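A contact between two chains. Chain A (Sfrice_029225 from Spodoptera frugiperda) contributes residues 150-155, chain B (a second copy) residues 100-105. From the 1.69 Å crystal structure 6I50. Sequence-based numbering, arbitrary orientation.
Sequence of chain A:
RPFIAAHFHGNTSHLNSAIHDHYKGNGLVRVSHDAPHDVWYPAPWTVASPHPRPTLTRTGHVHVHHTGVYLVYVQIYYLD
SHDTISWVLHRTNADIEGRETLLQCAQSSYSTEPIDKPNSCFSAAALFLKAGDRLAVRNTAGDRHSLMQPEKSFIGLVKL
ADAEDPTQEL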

# COMPACT_ATOMS: atom_id res chain seq x y z
N PRO A 150 -14.50 -8.88 4.17
CA PRO A 150 -14.31 -7.77 3.21
C PRO A 150 -13.25 -6.78 3.64
O PRO A 150 -12.50 -6.27 2.79
CB PRO A 150 -15.70 -7.12 3.16
CG PRO A 150 -16.63 -8.16 3.64
CD PRO A 150 -15.88 -8.96 4.66
N GLU A 151 -13.16 -6.48 4.93
CA GLU A 151 -12.17 -5.53 5.41
C GLU A 151 -10.77 -6.13 5.51
O GLU A 151 -9.81 -5.38 5.68
CB GLU A 151 -12.61 -4.99 6.77
CG GLU A 151 -12.38 -5.94 7.96
CD GLU A 151 -13.46 -7.00 8.11
OE1 GLU A 151 -14.37 -7.09 7.26
OE2 GLU A 151 -13.39 -7.74 9.11
N LYS A 152 -10.63 -7.45 5.39
CA LYS A 152 -9.35 -8.12 5.63
C LYS A 152 -8.62 -8.52 4.36
O LYS A 152 -7.39 -8.40 4.30
CB LYS A 152 -9.57 -9.35 6.52
CG LYS A 152 -9.98 -9.01 7.95
CD LYS A 152 -9.84 -10.21 8.88
CE LYS A 152 -10.07 -9.80 10.33
NZ LYS A 152 -11.49 -9.45 10.61
N SER A 153 -9.32 -9.02 3.34
CA SER A 153 -8.69 -9.54 2.14
C SER A 153 -9.40 -9.00 0.91
O SER A 153 -10.64 -8.97 0.88
CB SER A 153 -8.70 -11.08 2.12
OG SER A 153 -7.95 -11.61 3.21
N PHE A 154 -8.63 -8.58 -0.10
CA PHE A 154 -9.25 -7.94 -1.26
C PHE A 154 -8.24 -7.81 -2.39
O PHE A 154 -7.03 -7.95 -2.20
CB PHE A 154 -9.81 -6.56 -0.89
CG PHE A 154 -8.87 -5.72 -0.06
CD1 PHE A 154 -7.85 -4.99 -0.66
CD2 PHE A 154 -9.02 -5.65 1.32
CE1 PHE A 154 -6.99 -4.22 0.11
CE2 PHE A 154 -8.17 -4.87 2.08
CZ PHE A 154 -7.15 -4.15 1.47
N ILE A 155 -8.76 -7.50 -3.58
CA ILE A 155 -7.95 -7.17 -4.75
C ILE A 155 -8.71 -6.12 -5.55
O ILE A 155 -9.92 -6.23 -5.75
CB ILE A 155 -7.64 -8.41 -5.63
CG1 ILE A 155 -6.96 -7.99 -6.94
CG2 ILE A 155 -8.91 -9.22 -5.93
CD1 ILE A 155 -6.40 -9.16 -7.74
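Chain B (100-105) ETLLQC

The polar center of the contact is the carboxamide oxygen of Q104(B). Water 1 lies 2.6 Å from OE1 of Q104(B) and 3.1 Å from OE2 of E151(A), and donates to both, so it bridges two acceptors that stand 3.9 Å apart (OE2 of E151(A) to OE1 of Q104(B)). NZ of K152(A) joins the same cluster: it forms a salt bridge with OE2 of E151(A) at 3.0 Å within chain A and a weak hydrogen bond to OE1 of Q104(B) at 3.1 Å. The lysine's CA-to-CB bond points sideways, but with chi2 and chi3 t and chi4 p the end of the side chain comes nearer.

The backbones meet through one weak hydrogen bond, N of Q104(B) to O of E151(A), 3.0 Å long but bent to 130° at the hydrogen. Chain B is a strand throughout 100-105, whereas chain A is loop until its strand begins at F154(A). The register places CA of E151(A) 4.3 Å from CA of L103(B), and CA of K152(A) 5.5 Å from CA of Q104(B), so the two stretches run in the same general sense here.

CB of E151(A) lies 3.6 Å from O of L102(B), and CG of E151(A) lies 3.9 Å from CG2 of T101(B). CD1 of L103(B) approaches CE2 of F154(A) obliquely at 3.6 Å, although the leucine's CA-to-CB bond points away. The two stretches together bury 298 Å².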

# COMPACT_ATOMS: atom_id res chain seq x y z
N GLU B 100 -18.89 1.12 11.20
CA GLU B 100 -18.61 0.12 10.17
C GLU B 100 -17.10 -0.00 10.03
O GLU B 100 -16.39 1.01 9.98
CB GLU B 100 -19.22 0.51 8.82
CG GLU B 100 -20.72 0.36 8.72
CD GLU B 100 -21.26 0.80 7.37
OE1 GLU B 100 -20.46 1.28 6.54
OE2 GLU B 100 -22.48 0.68 7.14
N THR B 101 -16.60 -1.23 9.95
CA THR B 101 -15.18 -1.49 9.76
C THR B 101 -14.91 -1.66 8.27
O THR B 101 -15.42 -2.60 7.65
CB THR B 101 -14.75 -2.73 10.53
OG1 THR B 101 -15.04 -2.56 11.93
CG2 THR B 101 -13.26 -2.97 10.35
N LEU B 102 -14.13 -0.74 7.69
CA LEU B 102 -13.88 -0.74 6.26
C LEU B 102 -12.57 -1.42 5.89
O LEU B 102 -12.47 -1.98 4.79
CB LEU B 102 -13.84 0.69 5.71
CG LEU B 102 -15.12 1.51 5.94
CD1 LEU B 102 -15.04 2.80 5.14
CD2 LEU B 102 -16.34 0.70 5.54
N LEU B 103 -11.59 -1.39 6.79
CA LEU B 103 -10.24 -1.84 6.50
C LEU B 103 -9.61 -2.34 7.79
O LEU B 103 -9.89 -1.81 8.86
CB LEU B 103 -9.41 -0.69 5.90
CG LEU B 103 -8.31 -0.89 4.88
CD1 LEU B 103 -8.81 -1.74 3.71
CD2 LEU B 103 -7.86 0.48 4.41
N GLN B 104 -8.76 -3.36 7.67
CA GLN B 104 -8.05 -3.88 8.83
C GLN B 104 -6.66 -4.32 8.42
O GLN B 104 -6.46 -4.83 7.32
CB GLN B 104 -8.80 -5.04 9.48
CG GLN B 104 -8.15 -5.56 10.76
CD GLN B 104 -9.05 -6.47 11.56
OE1 GLN B 104 -10.19 -6.72 11.18
NE2 GLN B 104 -8.55 -6.97 12.68
N CYS B 105 -5.70 -4.11 9.32
CA CYS B 105 -4.31 -4.51 9.15
C CYS B 105 -3.87 -5.26 10.39
O CYS B 105 -4.31 -4.95 11.50
CB CYS B 105 -3.42 -3.27 8.93
SG CYS B 105 -1.70 -3.60 8.50
O HOH W 1 -12.73 -6.54 11.87